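Long-range contacts in uncharacterized protein (Sus scrofa, PDB 5BNF), which is porcine CD38, a disulfide-braced member of the ADP-ribosyl cyclase family: residues 35-40 and 59-64; 154-159 and 188-193; 203-208 and 224-229. All blocks are in the same frame, centred on the assembly; numbering follows the deposited sequence.

Contact 1 (35-40 and 59-64); sequences QKIKKA and DLLMKL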
loop_
_atom_site.group_PDB
_atom_site.type_symbol
_atom_site.label_atom_id
_atom_site.label_comp_id
_atom_site.label_asym_id
_atom_site.label_seq_id
_atom_site.Cartn_x
_atom_site.Cartn_y
_atom_site.Cartn_z
ATOM N N GLN A 35 -1.876 -15.850 15.111
ATOM C CA GLN A 35 -0.587 -16.500 15.329
ATOM C C GLN A 35 -0.088 -17.125 14.023
ATOM O O GLN A 35 1.109 -17.111 13.737
ATOM C CB GLN A 35 -0.701 -17.563 16.427
ATOM C CG GLN A 35 0.407 -18.625 16.430
ATOM C CD GLN A 35 1.818 -18.057 16.515
ATOM O OE1 GLN A 35 2.113 -17.200 17.350
ATOM N NE2 GLN A 35 2.704 -18.553 15.657
ATOM N N LYS A 36 -1.010 -17.659 13.232
ATOM C CA LYS A 36 -0.666 -18.272 11.955
ATOM C C LYS A 36 -0.071 -17.202 11.050
ATOM O O LYS A 36 0.935 -17.428 10.380
ATOM C CB LYS A 36 -1.920 -18.848 11.302
ATOM C CG LYS A 36 -1.804 -20.294 10.866
ATOM C CD LYS A 36 -3.021 -21.088 11.321
ATOM C CE LYS A 36 -4.318 -20.497 10.781
ATOM N NZ LYS A 36 -5.514 -21.193 11.335
ATOM N N ILE A 37 -0.715 -16.037 11.038
ATOM C CA ILE A 37 -0.272 -14.914 10.224
ATOM C C ILE A 37 1.135 -14.486 10.636
ATOM O O ILE A 37 2.037 -14.423 9.803
ATOM C CB ILE A 37 -1.230 -13.700 10.370
ATOM C CG1 ILE A 37 -2.628 -14.059 9.859
ATOM C CG2 ILE A 37 -0.697 -12.515 9.582
ATOM C CD1 ILE A 37 -2.717 -14.266 8.356
ATOM N N LYS A 38 1.310 -14.201 11.923
ATOM C CA LYS A 38 2.596 -13.775 12.466
ATOM C C LYS A 38 3.720 -14.725 12.082
ATOM O O LYS A 38 4.839 -14.297 11.789
ATOM C CB LYS A 38 2.511 -13.676 13.987
ATOM C CG LYS A 38 3.860 -13.681 14.682
ATOM C CD LYS A 38 3.710 -13.924 16.177
ATOM C CE LYS A 38 4.972 -14.536 16.764
ATOM N NZ LYS A 38 4.804 -14.908 18.199
ATOM N N LYS A 39 3.417 -16.017 12.093
ATOM C CA LYS A 39 4.396 -17.033 11.745
ATOM C C LYS A 39 4.810 -16.870 10.289
ATOM O O LYS A 39 5.991 -16.912 9.961
ATOM C CB LYS A 39 3.804 -18.428 11.955
ATOM C CG LYS A 39 4.774 -19.559 11.664
ATOM C CD LYS A 39 5.931 -19.552 12.646
ATOM C CE LYS A 39 6.910 -20.667 12.335
ATOM N NZ LYS A 39 8.105 -20.588 13.222
ATOM N N ALA A 40 3.824 -16.685 9.421
ATOM C CA ALA A 40 4.072 -16.515 7.996
ATOM C C ALA A 40 4.882 -15.254 7.691
ATOM O O ALA A 40 5.818 -15.275 6.887
ATOM C CB ALA A 40 2.759 -16.466 7.264
ATOM N N ASP A 59 3.865 -15.493 -0.431
ATOM C CA ASP A 59 2.671 -16.220 -0.856
ATOM C C ASP A 59 1.830 -16.622 0.350
ATOM O O ASP A 59 0.700 -16.167 0.513
ATOM C CB ASP A 59 3.042 -17.464 -1.670
ATOM C CG ASP A 59 3.657 -17.119 -3.014
ATOM O OD1 ASP A 59 3.430 -15.995 -3.509
ATOM O OD2 ASP A 59 4.359 -17.978 -3.586
ATOM N N LEU A 60 2.399 -17.463 1.202
ATOM C CA LEU A 60 1.713 -17.926 2.397
ATOM C C LEU A 60 1.034 -16.760 3.108
ATOM O O LEU A 60 -0.149 -16.822 3.433
ATOM C CB LEU A 60 2.723 -18.593 3.337
ATOM C CG LEU A 60 2.267 -19.360 4.589
ATOM C CD1 LEU A 60 1.444 -18.473 5.484
ATOM C CD2 LEU A 60 1.449 -20.571 4.188
ATOM N N LEU A 61 1.789 -15.696 3.349
ATOM C CA LEU A 61 1.251 -14.532 4.041
ATOM C C LEU A 61 0.101 -13.847 3.299
ATOM O O LEU A 61 -0.873 -13.432 3.918
ATOM C CB LEU A 61 2.363 -13.522 4.314
ATOM C CG LEU A 61 1.943 -12.289 5.112
ATOM C CD1 LEU A 61 1.364 -12.704 6.449
ATOM C CD2 LEU A 61 3.142 -11.393 5.304
ATOM N N MET A 62 0.209 -13.723 1.981
ATOM C CA MET A 62 -0.842 -13.078 1.202
ATOM C C MET A 62 -2.084 -13.953 1.130
ATOM O O MET A 62 -3.191 -13.463 0.913
ATOM C CB MET A 62 -0.338 -12.759 -0.208
ATOM C CG MET A 62 0.815 -11.782 -0.203
ATOM S SD MET A 62 0.396 -10.294 0.724
ATOM C CE MET A 62 0.608 -9.056 -0.500
ATOM N N LYS A 63 -1.887 -15.252 1.325
ATOM C CA LYS A 63 -2.972 -16.219 1.290
ATOM C C LYS A 63 -3.736 -16.186 2.612
ATOM O O LYS A 63 -4.960 -16.162 2.627
ATOM C CB LYS A 63 -2.401 -17.616 1.039
ATOM C CG LYS A 63 -3.428 -18.689 0.739
ATOM C CD LYS A 63 -2.747 -20.015 0.446
ATOM C CE LYS A 63 -3.714 -21.024 -0.159
ATOM N NZ LYS A 63 -3.096 -22.378 -0.273
ATOM N N LEU A 64 -3.010 -16.163 3.722
ATOM C CA LEU A 64 -3.644 -16.138 5.034
ATOM C C LEU A 64 -4.197 -14.774 5.412
ATOM O O LEU A 64 -4.978 -14.662 6.352
ATOM C CB LEU A 64 -2.656 -16.580 6.110
ATOM C CG LEU A 64 -2.130 -18.015 6.044
ATOM C CD1 LEU A 64 -1.119 -18.196 7.161
ATOM C CD2 LEU A 64 -3.270 -19.026 6.188
#
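Ile37 pushes the tip of its side chain unusually hard against the backbone and CB of Leu64. Its CD1 lies 3.2 Å from Leu64 CB, tighter than normal van der Waals contact, and 3.0 Å from Leu64 O. Two bends deliver that methyl: CG1 is anti to the carbonyl carbon, and a second turn in the same sense (chi2 -69°) brings CD1 round to the neighbouring helix. Leu64 itself slides past Ile37 in the opposite direction. Its CD1 reaches the backbone of the other helix, 3.9 Å from Lys36 O, and also comes near the CB of Lys36, whose long chain then leads away from the contact.

The other branch of Ile37 works separately. CG2 meets Leu61 CD1 at 3.8 Å, and these two side chains cross at about a right angle. Leu61 gets there with CG anti to its backbone N (chi1 -176°), and the same CD1 also lies near Ile37 O. Ala40 is the small residue of the interface, its CB turned toward the partner helix, 4.0 Å from Leu61 CA. Here the backbones come close, with CA of Ala40 and CA of Leu61 5.2 Å apart. Leu60 borders Ala40 too, but its CD1 is modelled too near for the detail to be trusted.

The side-chain contacts between the segments are apolar, without a salt bridge or hydrogen bond, and the two short helical pieces run nearly antiparallel, at 155°, with axes 9.0 Å apart. In the surrounding helical bundle, Arg32 NH1 hydrogen-bonds to Leu64 O, the carbonyl crowded by Ile37. Leu61 and Met62 continue onto Leu102 of helix 101-106, Met62 also packs on helix 135-149, and Lys38 lies against helix 10-25.

Contact 2 (154-159 and 188-193); sequences MVQVFL and TLKAWV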
loop_
_atom_site.group_PDB
_atom_site.type_symbol
_atom_site.label_atom_id
_atom_site.label_comp_id
_atom_site.label_asym_id
_atom_site.label_seq_id
_atom_site.Cartn_x
_atom_site.Cartn_y
_atom_site.Cartn_z
ATOM N N MET A 154 -16.160 1.658 -8.479
ATOM C CA MET A 154 -15.527 2.952 -8.611
ATOM C C MET A 154 -14.404 3.097 -7.589
ATOM O O MET A 154 -14.596 2.847 -6.402
ATOM C CB MET A 154 -16.571 4.052 -8.421
ATOM C CG MET A 154 -16.022 5.450 -8.518
ATOM S SD MET A 154 -15.604 6.094 -6.901
ATOM C CE MET A 154 -17.175 6.808 -6.436
ATOM N N VAL A 155 -13.225 3.486 -8.066
ATOM C CA VAL A 155 -12.071 3.681 -7.201
ATOM C C VAL A 155 -11.736 5.163 -7.120
ATOM O O VAL A 155 -12.043 5.937 -8.032
ATOM C CB VAL A 155 -10.821 2.924 -7.720
ATOM C CG1 VAL A 155 -11.097 1.449 -7.753
ATOM C CG2 VAL A 155 -10.442 3.417 -9.109
ATOM N N GLN A 156 -11.091 5.548 -6.028
ATOM C CA GLN A 156 -10.716 6.932 -5.812
ATOM C C GLN A 156 -9.241 7.076 -5.473
ATOM O O GLN A 156 -8.607 6.143 -4.976
ATOM C CB GLN A 156 -11.531 7.523 -4.660
ATOM C CG GLN A 156 -13.019 7.560 -4.878
ATOM C CD GLN A 156 -13.753 8.074 -3.655
ATOM O OE1 GLN A 156 -14.062 7.324 -2.739
ATOM N NE2 GLN A 156 -14.009 9.373 -3.628
ATOM N N VAL A 157 -8.699 8.258 -5.737
ATOM C CA VAL A 157 -7.313 8.541 -5.414
ATOM C C VAL A 157 -7.226 10.003 -5.029
ATOM O O VAL A 157 -7.788 10.857 -5.714
ATOM C CB VAL A 157 -6.371 8.254 -6.605
ATOM C CG1 VAL A 157 -6.736 9.124 -7.791
ATOM C CG2 VAL A 157 -4.924 8.485 -6.185
ATOM N N PHE A 158 -6.562 10.290 -3.912
ATOM C CA PHE A 158 -6.405 11.672 -3.460
ATOM C C PHE A 158 -4.999 12.161 -3.778
ATOM O O PHE A 158 -4.010 11.498 -3.470
ATOM C CB PHE A 158 -6.687 11.800 -1.955
ATOM C CG PHE A 158 -8.125 11.554 -1.585
ATOM C CD1 PHE A 158 -8.672 10.283 -1.667
ATOM C CD2 PHE A 158 -8.940 12.605 -1.179
ATOM C CE1 PHE A 158 -10.014 10.065 -1.349
ATOM C CE2 PHE A 158 -10.277 12.392 -0.861
ATOM C CZ PHE A 158 -10.813 11.122 -0.946
ATOM N N LEU A 159 -4.922 13.325 -4.408
ATOM C CA LEU A 159 -3.653 13.904 -4.796
ATOM C C LEU A 159 -3.501 15.283 -4.182
ATOM O O LEU A 159 -4.488 15.909 -3.792
ATOM C CB LEU A 159 -3.575 13.984 -6.319
ATOM C CG LEU A 159 -3.894 12.659 -7.019
ATOM C CD1 LEU A 159 -3.922 12.851 -8.526
ATOM C CD2 LEU A 159 -2.855 11.626 -6.619
ATOM N N THR A 188 -14.760 3.102 -13.245
ATOM C CA THR A 188 -14.450 4.515 -13.088
ATOM C C THR A 188 -13.406 4.760 -12.026
ATOM O O THR A 188 -13.361 4.069 -11.013
ATOM C CB THR A 188 -15.715 5.330 -12.680
ATOM O OG1 THR A 188 -16.703 5.236 -13.712
ATOM C CG2 THR A 188 -15.367 6.795 -12.451
ATOM N N LEU A 189 -12.564 5.752 -12.271
ATOM C CA LEU A 189 -11.562 6.157 -11.303
ATOM C C LEU A 189 -11.762 7.648 -11.130
ATOM O O LEU A 189 -11.755 8.397 -12.101
ATOM C CB LEU A 189 -10.145 5.883 -11.799
ATOM C CG LEU A 189 -9.063 6.313 -10.800
ATOM C CD1 LEU A 189 -7.811 5.497 -11.031
ATOM C CD2 LEU A 189 -8.769 7.798 -10.930
ATOM N N LYS A 190 -11.968 8.076 -9.897
ATOM C CA LYS A 190 -12.172 9.487 -9.629
ATOM C C LYS A 190 -10.977 10.029 -8.876
ATOM O O LYS A 190 -10.514 9.423 -7.913
ATOM C CB LYS A 190 -13.453 9.688 -8.813
ATOM C CG LYS A 190 -14.718 9.373 -9.595
ATOM C CD LYS A 190 -15.884 9.009 -8.691
ATOM C CE LYS A 190 -16.054 9.997 -7.546
ATOM N NZ LYS A 190 -16.209 11.399 -8.012
ATOM N N ALA A 191 -10.467 11.168 -9.322
ATOM C CA ALA A 191 -9.323 11.763 -8.655
ATOM C C ALA A 191 -9.737 13.055 -7.981
ATOM O O ALA A 191 -10.522 13.818 -8.533
ATOM C CB ALA A 191 -8.206 12.029 -9.662
ATOM N N TRP A 192 -9.224 13.282 -6.776
ATOM C CA TRP A 192 -9.516 14.502 -6.030
ATOM C C TRP A 192 -8.197 15.221 -5.786
ATOM O O TRP A 192 -7.279 14.659 -5.184
ATOM C CB TRP A 192 -10.164 14.198 -4.664
ATOM C CG TRP A 192 -11.446 13.403 -4.708
ATOM C CD1 TRP A 192 -11.580 12.053 -4.551
ATOM C CD2 TRP A 192 -12.764 13.910 -4.947
ATOM N NE1 TRP A 192 -12.901 11.686 -4.678
ATOM C CE2 TRP A 192 -13.648 12.808 -4.923
ATOM C CE3 TRP A 192 -13.285 15.188 -5.183
ATOM C CZ2 TRP A 192 -15.025 12.946 -5.124
ATOM C CZ3 TRP A 192 -14.654 15.326 -5.382
ATOM C CH2 TRP A 192 -15.506 14.210 -5.351
ATOM N N VAL A 193 -8.090 16.452 -6.273
ATOM C CA VAL A 193 -6.884 17.238 -6.059
ATOM C C VAL A 193 -7.218 18.210 -4.931
ATOM O O VAL A 193 -8.113 19.054 -5.060
ATOM C CB VAL A 193 -6.471 18.013 -7.330
ATOM C CG1 VAL A 193 -5.245 18.856 -7.054
ATOM C CG2 VAL A 193 -6.170 17.041 -8.453
#
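Val155 and Leu189 sit side by side in a parallel strand pair, the two strands of a beta-alpha-beta unit whose connecting helix is 172-180. Five backbone hydrogen bonds join them, with Val155, Val157 and Leu159 on one strand alternating with Thr188, Lys190 and Trp192 on the other. Leu159 N to Trp192 O is short and straight, at 2.8 Å; Val157 N to Lys190 O, 3.1 Å, is the most bent. CA-H...O contacts reinforce the pairing, among them Leu189 CA to Val155 O at 3.3 Å.

Apolar contacts fill the buried face. Val155 CG2 rests 3.6 Å from Leu189 CG, while Val157 holds CG1 between its own backbone N and carbonyl carbon (chi1 61°), within reach of both Ala191 CB and Leu189 CD2.

On the opposite face, the bent chain of Met154 crosses that of Lys190, its CE 3.4 Å from Lys190 CD, a tight fit between carbons. Aromatic stacking comes last: the Phe158 ring and the five-membered ring of Trp192 form an offset stack, planes 28° apart, with Trp192 CD1 lying over one Phe158 face, 3.8 Å from CZ and displaced toward the rim.

Contact 3 (203-208 and 224-229); sequences DTCSGS and FTCQEN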
loop_
_atom_site.group_PDB
_atom_site.type_symbol
_atom_site.label_atom_id
_atom_site.label_comp_id
_atom_site.label_asym_id
_atom_site.label_seq_id
_atom_site.Cartn_x
_atom_site.Cartn_y
_atom_site.Cartn_z
ATOM N N ASP A 203 -0.645 22.661 -8.924
ATOM C CA ASP A 203 -1.097 21.715 -9.932
ATOM C C ASP A 203 -2.611 21.601 -9.814
ATOM O O ASP A 203 -3.161 21.648 -8.717
ATOM C CB ASP A 203 -0.429 20.359 -9.706
ATOM C CG ASP A 203 -0.457 19.484 -10.940
ATOM O OD1 ASP A 203 -0.495 20.036 -12.056
ATOM O OD2 ASP A 203 -0.423 18.247 -10.796
ATOM N N THR A 204 -3.292 21.466 -10.942
ATOM C CA THR A 204 -4.745 21.377 -10.928
ATOM C C THR A 204 -5.191 20.242 -11.825
ATOM O O THR A 204 -4.367 19.577 -12.445
ATOM C CB THR A 204 -5.380 22.680 -11.456
ATOM O OG1 THR A 204 -5.213 22.744 -12.877
ATOM C CG2 THR A 204 -4.705 23.892 -10.835
ATOM N N CYS A 205 -6.502 20.027 -11.879
ATOM C CA CYS A 205 -7.086 18.989 -12.723
ATOM C C CYS A 205 -6.801 19.246 -14.202
ATOM O O CYS A 205 -6.915 18.340 -15.035
ATOM C CB CYS A 205 -8.606 18.919 -12.529
ATOM S SG CYS A 205 -9.223 18.000 -11.077
ATOM N N SER A 206 -6.446 20.486 -14.523
ATOM C CA SER A 206 -6.160 20.868 -15.896
ATOM C C SER A 206 -4.676 20.760 -16.236
ATOM O O SER A 206 -4.251 21.172 -17.316
ATOM C CB SER A 206 -6.630 22.301 -16.135
ATOM O OG SER A 206 -6.259 22.750 -17.424
ATOM N N GLY A 207 -3.892 20.221 -15.309
ATOM C CA GLY A 207 -2.466 20.094 -15.540
ATOM C C GLY A 207 -2.058 18.886 -16.360
ATOM O O GLY A 207 -2.838 17.953 -16.561
ATOM N N SER A 208 -0.820 18.907 -16.837
ATOM C CA SER A 208 -0.307 17.813 -17.641
ATOM C C SER A 208 -0.120 16.543 -16.806
ATOM O O SER A 208 -0.223 15.432 -17.323
ATOM C CB SER A 208 1.016 18.220 -18.302
ATOM O OG SER A 208 1.986 18.575 -17.338
ATOM N N PHE A 224 -12.772 8.230 -16.277
ATOM C CA PHE A 224 -11.972 9.048 -15.377
ATOM C C PHE A 224 -12.606 10.417 -15.160
ATOM O O PHE A 224 -13.196 10.990 -16.071
ATOM C CB PHE A 224 -10.573 9.245 -15.967
ATOM C CG PHE A 224 -9.696 10.173 -15.169
ATOM C CD1 PHE A 224 -9.134 9.762 -13.963
ATOM C CD2 PHE A 224 -9.431 11.458 -15.622
ATOM C CE1 PHE A 224 -8.322 10.620 -13.227
ATOM C CE2 PHE A 224 -8.618 12.317 -14.889
ATOM C CZ PHE A 224 -8.065 11.895 -13.691
ATOM N N THR A 225 -12.480 10.932 -13.945
ATOM C CA THR A 225 -12.998 12.247 -13.597
ATOM C C THR A 225 -12.042 12.835 -12.576
ATOM O O THR A 225 -11.423 12.107 -11.811
ATOM C CB THR A 225 -14.416 12.180 -12.980
ATOM O OG1 THR A 225 -14.383 11.410 -11.774
ATOM C CG2 THR A 225 -15.398 11.550 -13.965
ATOM N N CYS A 226 -11.914 14.156 -12.580
ATOM C CA CYS A 226 -11.041 14.851 -11.648
ATOM C C CYS A 226 -11.782 16.072 -11.096
ATOM O O CYS A 226 -12.421 16.815 -11.838
ATOM C CB CYS A 226 -9.779 15.294 -12.365
ATOM S SG CYS A 226 -8.533 16.099 -11.316
ATOM N N GLN A 227 -11.681 16.274 -9.792
ATOM C CA GLN A 227 -12.344 17.379 -9.131
ATOM C C GLN A 227 -11.377 17.984 -8.146
ATOM O O GLN A 227 -10.482 17.304 -7.648
ATOM C CB GLN A 227 -13.581 16.882 -8.391
ATOM C CG GLN A 227 -14.897 17.296 -9.017
ATOM C CD GLN A 227 -16.091 16.753 -8.251
ATOM O OE1 GLN A 227 -16.300 15.541 -8.187
ATOM N NE2 GLN A 227 -16.876 17.647 -7.658
ATOM N N GLU A 228 -11.566 19.267 -7.866
ATOM C CA GLU A 228 -10.697 19.984 -6.949
ATOM C C GLU A 228 -11.445 20.362 -5.675
ATOM O O GLU A 228 -12.584 20.814 -5.730
ATOM C CB GLU A 228 -10.141 21.213 -7.667
ATOM C CG GLU A 228 -9.501 20.830 -9.001
ATOM C CD GLU A 228 -8.596 21.897 -9.589
ATOM O OE1 GLU A 228 -7.832 22.515 -8.828
ATOM O OE2 GLU A 228 -8.630 22.103 -10.821
ATOM N N ASN A 229 -10.795 20.157 -4.531
ATOM C CA ASN A 229 -11.390 20.442 -3.226
ATOM C C ASN A 229 -10.421 21.066 -2.224
ATOM O O ASN A 229 -9.242 20.722 -2.194
ATOM C CB ASN A 229 -11.944 19.152 -2.615
ATOM C CG ASN A 229 -13.437 19.202 -2.417
ATOM O OD1 ASN A 229 -14.204 19.128 -3.376
ATOM N ND2 ASN A 229 -13.864 19.345 -1.168
#
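Cys205 and Cys226 form a disulfide that staples the loop before helix 208-219 to strand 223-229, an outer strand of the parallel sheet. The SG atoms are 2.0 Å apart, and chi3 of -86° gives the bridge a left-handed twist close to the relaxed value. The two cysteines approach it differently. Cys226 holds SG anti to its backbone N (chi1 -177°), reaching out from the strand, whereas Cys205 turns SG beside its own N. Both CB atoms point toward the partner segment.

Glu228 supplies the second clasp. Its chain is extended beyond CG; its CG lies 3.5 Å from Cys205 SG, and its carboxylate meets the loop. Cys205 N donates to OE2 at 3.2 Å. The N-H points fairly straight at the oxygen but arrives from above the carboxylate plane, 78° out of it. The other oxygen, OE1, is hydrogen-bonded to His195 NE2, which leaves the carboxylate gripped at both ends.

Thr204 shapes the loop at this spot. Its OG1 takes the crowded position between backbone N and carbonyl carbon, from where it accepts the Ser206 N-H at 3.1 Å, making an ST turn. A type I beta turn from Thr204 to Gly207 overlaps with it and leads into the helix, Gly207 standing at the N-cap position. The Thr204 side chain crosses Glu228 at a slant, its CB 3.4 Å from Glu228 OE2.

Overall arrangement
From the N terminus, contact 1 comes first: it closes the loop 41-58 and folds helix 59-64 back on helix 34-45, within the helical part of the chain. Contact 2 follows, closing the excursion from 160 to 187 that carries helix 172-180 between two strands. Contact 3 then closes the connection 209-223, which is mostly helix 208-219. The three lie in series; none nests in or crosses another. Contacts 2 and 3 adjoin, their centres about 10 Å apart, because strands 186-194 and 223-229 are neighbours in one sheet. Contact 1 lies on the opposite side of the chain's centre, its own centre about 31 Å from that of contact 2.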